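Local atomic coordinates of ribokinase RBSK (Mycobacterium tuberculosis, PDB entry 3GO6), a protein that probably phosphorylates D-ribose at O-5, using ATP and a divalent metal ion, to give D-ribose 5-phosphate. Residues Pro262-Pro265 against Ala266-Leu269; Leu39-Pro42 against Gly43-Val46. One frame throughout, in Å; residues are numbered along the deposited sequence.

Contact 1: Pro262-Pro265 against Ala266-Leu269; sequences PGSP and AERL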
ATOM      1  N   PRO A 262       8.181  33.910 -26.655  1.00 38.85           N
ATOM      2  CA  PRO A 262       9.314  33.823 -25.722  1.00 38.47           C
ATOM      3  C   PRO A 262       8.907  34.250 -24.318  1.00 37.96           C
ATOM      4  O   PRO A 262       9.599  33.916 -23.355  1.00 37.82           O
ATOM      5  CB  PRO A 262      10.337  34.826 -26.290  1.00 38.24           C
ATOM      6  CG  PRO A 262       9.741  35.364 -27.572  1.00 39.31           C
ATOM      7  CD  PRO A 262       8.260  35.139 -27.471  1.00 39.01           C
ATOM      8  N   GLY A 263       7.793  34.981 -24.225  1.00 37.19           N
ATOM      9  CA  GLY A 263       7.232  35.429 -22.955  1.00 37.25           C
ATOM     10  C   GLY A 263       7.956  36.606 -22.307  1.00 37.02           C
ATOM     11  O   GLY A 263       9.154  36.864 -22.573  1.00 37.13           O
ATOM     12  N   SER A 264       7.220  37.309 -21.445  1.00 36.01           N
ATOM     13  CA  SER A 264       7.769  38.423 -20.681  1.00 34.82           C
ATOM     14  C   SER A 264       8.084  38.004 -19.246  1.00 33.83           C
ATOM     15  O   SER A 264       7.439  37.082 -18.698  1.00 33.62           O
ATOM     16  CB  SER A 264       6.792  39.595 -20.677  1.00 35.10           C
ATOM     17  OG  SER A 264       5.718  39.359 -19.781  1.00 36.07           O
ATOM     18  N   PRO A 265       9.082  38.666 -18.634  1.00 32.31           N
ATOM     19  CA  PRO A 265       9.432  38.411 -17.241  1.00 31.35           C
ATOM     20  C   PRO A 265       8.273  38.590 -16.242  1.00 30.33           C
ATOM     21  O   PRO A 265       8.240  37.876 -15.234  1.00 29.75           O
ATOM     22  CB  PRO A 265      10.541  39.433 -16.960  1.00 31.31           C
ATOM     23  CG  PRO A 265      11.122  39.733 -18.309  1.00 31.73           C
ATOM     24  CD  PRO A 265       9.971  39.674 -19.250  1.00 31.97           C
ATOM     25  N   ALA A 266       7.366  39.533 -16.515  1.00 29.24           N
ATOM     26  CA  ALA A 266       6.271  39.860 -15.596  1.00 28.52           C
ATOM     27  C   ALA A 266       5.218  38.762 -15.584  1.00 27.93           C
ATOM     28  O   ALA A 266       4.641  38.453 -14.541  1.00 27.27           O
ATOM     29  CB  ALA A 266       5.626  41.167 -15.977  1.00 28.62           C
ATOM     30  N   GLU A 267       4.949  38.213 -16.764  1.00 27.00           N
ATOM     31  CA  GLU A 267       4.016  37.104 -16.908  1.00 26.67           C
ATOM     32  C   GLU A 267       4.573  35.845 -16.249  1.00 25.25           C
ATOM     33  O   GLU A 267       3.829  35.108 -15.612  1.00 24.76           O
ATOM     34  CB  GLU A 267       3.740  36.831 -18.383  1.00 27.32           C
ATOM     35  CG  GLU A 267       2.914  37.893 -19.095  1.00 30.83           C
ATOM     36  CD  GLU A 267       3.013  37.751 -20.611  1.00 34.88           C
ATOM     37  OE1 GLU A 267       4.150  37.697 -21.139  1.00 38.11           O
ATOM     38  OE2 GLU A 267       1.961  37.660 -21.270  1.00 37.10           O
ATOM     39  N   ARG A 268       5.872  35.602 -16.410  1.00 23.94           N
ATOM     40  CA  ARG A 268       6.530  34.479 -15.740  1.00 23.10           C
ATOM     41  C   ARG A 268       6.508  34.623 -14.215  1.00 22.90           C
ATOM     42  O   ARG A 268       6.201  33.656 -13.496  1.00 21.82           O
ATOM     43  CB  ARG A 268       7.955  34.276 -16.258  1.00 22.91           C
ATOM     44  CG  ARG A 268       7.999  33.755 -17.716  1.00 24.19           C
ATOM     45  CD  ARG A 268       9.426  33.410 -18.116  1.00 25.84           C
ATOM     46  NE  ARG A 268      10.224  34.599 -18.437  1.00 26.26           N
ATOM     47  CZ  ARG A 268      10.318  35.125 -19.662  1.00 27.10           C
ATOM     48  NH1 ARG A 268       9.682  34.558 -20.687  1.00 27.63           N
ATOM     49  NH2 ARG A 268      11.058  36.209 -19.868  1.00 25.93           N
ATOM     50  N   LEU A 269       6.823  35.825 -13.717  1.00 21.68           N
ATOM     51  CA  LEU A 269       6.759  36.074 -12.278  1.00 21.81           C
ATOM     52  C   LEU A 269       5.338  35.876 -11.719  1.00 20.84           C
ATOM     53  O   LEU A 269       5.171  35.330 -10.637  1.00 20.67           O
ATOM     54  CB  LEU A 269       7.311  37.470 -11.923  1.00 21.83           C
ATOM     55  CG  LEU A 269       7.288  37.880 -10.444  1.00 22.04           C
ATOM     56  CD1 LEU A 269       8.178  36.963  -9.602  1.00 22.18           C
ATOM     57  CD2 LEU A 269       7.699  39.355 -10.285  1.00 22.91           C
TER
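The guanidinium of Arg-268 overlaps the backbone that leads into its own helix: one face lies over the carbonyl of Ser-264, whose O stands 3.6 Å above the centre of the plane. A bend at chi3 (-78°) swings the group back toward the loop. There NH1 comes to 2.7 Å from Pro-262 O at the guanidinium edge, a weak bond for its angle of 125°, and NH2 makes another weak one to Gly-263 O. The stronger polar partner is Asp-228, which forms a salt bridge with NE.

Ser-264, the N-cap residue, and Glu-267 form a capping box. Glu-267 OE1 accepts twice from the same serine, from the backbone N at 3.1 Å, nearly in line with its own C-O bond, and from OG at 2.7 Å, on its anti side and out of the carboxylate plane. In return, Glu-267 N gives a weak bond to Ser-264 OG at 3.3 Å. The regular helical bonds start at once, from Arg-268 N to Ser-264 O and from Leu-269 N to Pro-265 O.

This is the N-terminus of helix 265-282, entered from the loop after helix 246-257; Leu-269 packs against Phe-231 and Val-233 of edge strand 229-233.

Contact 2: Leu39-Pro42 against Gly43-Val46; sequences LPRP and GETV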
ATOM      1  N   LEU A  39       7.960   8.011   9.484  1.00 24.56           N
ATOM      2  CA  LEU A  39       8.225   7.187   8.298  1.00 25.35           C
ATOM      3  C   LEU A  39       8.989   5.918   8.691  1.00 26.16           C
ATOM      4  O   LEU A  39       9.931   5.983   9.501  1.00 25.94           O
ATOM      5  CB  LEU A  39       9.017   7.977   7.244  1.00 25.22           C
ATOM      6  CG  LEU A  39       8.381   9.272   6.736  1.00 24.44           C
ATOM      7  CD1 LEU A  39       9.382  10.081   5.918  1.00 25.94           C
ATOM      8  CD2 LEU A  39       7.105   9.007   5.898  1.00 25.03           C
ATOM      9  N   PRO A  40       8.592   4.753   8.122  1.00 26.70           N
ATOM     10  CA  PRO A  40       9.318   3.508   8.425  1.00 27.32           C
ATOM     11  C   PRO A  40      10.785   3.572   7.977  1.00 27.87           C
ATOM     12  O   PRO A  40      11.098   4.154   6.930  1.00 27.40           O
ATOM     13  CB  PRO A  40       8.566   2.439   7.608  1.00 27.32           C
ATOM     14  CG  PRO A  40       7.228   3.054   7.261  1.00 27.69           C
ATOM     15  CD  PRO A  40       7.471   4.536   7.176  1.00 26.88           C
ATOM     16  N   ARG A  41      11.672   2.996   8.785  1.00 28.40           N
ATOM     17  CA  ARG A  41      13.081   2.874   8.428  1.00 29.35           C
ATOM     18  C   ARG A  41      13.316   1.461   7.922  1.00 29.00           C
ATOM     19  O   ARG A  41      12.509   0.582   8.184  1.00 28.79           O
ATOM     20  CB  ARG A  41      13.975   3.191   9.636  1.00 30.05           C
ATOM     21  CG  ARG A  41      14.033   4.682   9.961  1.00 33.19           C
ATOM     22  CD  ARG A  41      14.479   4.928  11.406  1.00 38.12           C
ATOM     23  NE  ARG A  41      13.507   4.379  12.343  1.00 41.22           N
ATOM     24  CZ  ARG A  41      13.534   4.553  13.663  1.00 44.69           C
ATOM     25  NH1 ARG A  41      14.502   5.264  14.240  1.00 44.71           N
ATOM     26  NH2 ARG A  41      12.583   3.997  14.414  1.00 46.15           N
ATOM     27  N   PRO A  42      14.408   1.239   7.167  1.00 29.31           N
ATOM     28  CA  PRO A  42      14.650  -0.095   6.631  1.00 29.43           C
ATOM     29  C   PRO A  42      14.604  -1.183   7.707  1.00 29.58           C
ATOM     30  O   PRO A  42      15.152  -1.001   8.801  1.00 29.26           O
ATOM     31  CB  PRO A  42      16.046   0.028   6.017  1.00 29.78           C
ATOM     32  CG  PRO A  42      16.140   1.455   5.627  1.00 29.58           C
ATOM     33  CD  PRO A  42      15.448   2.191   6.735  1.00 29.70           C
ATOM     34  N   GLY A  43      13.907  -2.277   7.407  1.00 28.72           N
ATOM     35  CA  GLY A  43      13.780  -3.397   8.333  1.00 28.83           C
ATOM     36  C   GLY A  43      12.648  -3.291   9.327  1.00 28.91           C
ATOM     37  O   GLY A  43      12.318  -4.264  10.000  1.00 29.48           O
ATOM     38  N   GLU A  44      12.038  -2.114   9.417  1.00 29.14           N
ATOM     39  CA  GLU A  44      10.993  -1.853  10.396  1.00 30.00           C
ATOM     40  C   GLU A  44       9.603  -2.346   9.963  1.00 29.94           C
ATOM     41  O   GLU A  44       9.305  -2.428   8.765  1.00 29.20           O
ATOM     42  CB  GLU A  44      10.932  -0.346  10.640  1.00 30.24           C
ATOM     43  CG  GLU A  44      10.674   0.032  12.057  1.00 32.20           C
ATOM     44  CD  GLU A  44      10.515   1.542  12.268  1.00 32.62           C
ATOM     45  OE1 GLU A  44      11.090   2.354  11.498  1.00 30.44           O
ATOM     46  OE2 GLU A  44       9.786   1.897  13.231  1.00 36.60           O
ATOM     47  N   THR A  45       8.750  -2.651  10.940  1.00 29.61           N
ATOM     48  CA  THR A  45       7.328  -2.885  10.676  1.00 29.57           C
ATOM     49  C   THR A  45       6.538  -1.798  11.367  1.00 29.68           C
ATOM     50  O   THR A  45       6.683  -1.592  12.570  1.00 30.70           O
ATOM     51  CB  THR A  45       6.864  -4.269  11.144  1.00 29.67           C
ATOM     52  OG1 THR A  45       7.647  -5.266  10.488  1.00 30.89           O
ATOM     53  CG2 THR A  45       5.391  -4.494  10.801  1.00 29.35           C
ATOM     54  N   VAL A  46       5.719  -1.079  10.608  1.00 28.34           N
ATOM     55  CA  VAL A  46       5.002   0.063  11.136  1.00 27.99           C
ATOM     56  C   VAL A  46       3.501  -0.111  10.941  1.00 28.08           C
ATOM     57  O   VAL A  46       3.046  -0.573   9.883  1.00 26.75           O
ATOM     58  CB  VAL A  46       5.494   1.375  10.475  1.00 27.87           C
ATOM     59  CG1 VAL A  46       4.622   2.560  10.865  1.00 27.91           C
ATOM     60  CG2 VAL A  46       6.961   1.634  10.850  1.00 28.04           C
TER
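Glu-44 reaches across a type II beta turn to Arg-41, its chain extended beyond CG, with Pro-42 and Gly-43 at the two central positions of the turn. The turn closes in the usual way, Glu-44 N giving its hydrogen to Arg-41 O at 3.0 Å. The side chain adds a second link in the reverse sense: OE1 takes the backbone N-H of Arg-41 at 2.8 Å, a fairly straight bond (164°) on the anti side of the oxygen, somewhat out of the carboxylate plane. Arg-41 N and O and Glu-44 N are thus all satisfied within these eight residues, the first of them by a carboxylate.

The same OE1 also receives Arg-41 NE at 3.3 Å, in a salt bridge. This donor comes from the other face of the carboxylate, whose plane is turned 60° from that of the guanidinium. Held by two donors at OE1, the carboxylate should have its rotation restricted.

The remaining turn amide, Gly-43 N, bonds to Thr-123 OG1 of the second subunit, and Thr-45 and Val-46 pair in a parallel ladder with a strand of that chain. The turn is therefore part of the dimer interface. Beside it, apolar packing brings Pro-40 CB to 3.7 Å from Val-46 CG2, the two side chains crossing at about a right angle.

How the contacts relate
Contact 2 comes first along the chain, in the loop after strand 29-35 and the first residues of strand 45-47, and contact 1 follows much later, at the start of helix 265-282. They lie on opposite sides of the chain's centre, with centres 45 Å apart and nearest atoms about 30 Å apart, and share no helix or strand. Contact 1 belongs to the larger domain, with its helix packed by edge strand 229-233 of the eight-stranded sheet. Contact 2 lies by the four-stranded sheet 50-56, 29-35, 110-116, 122-127, which corresponds to the lid known from other ribokinases. Contact 1, touched by no other chain of the dimer, belongs to the chain's own packing, whereas contact 2 is where the second subunit joins.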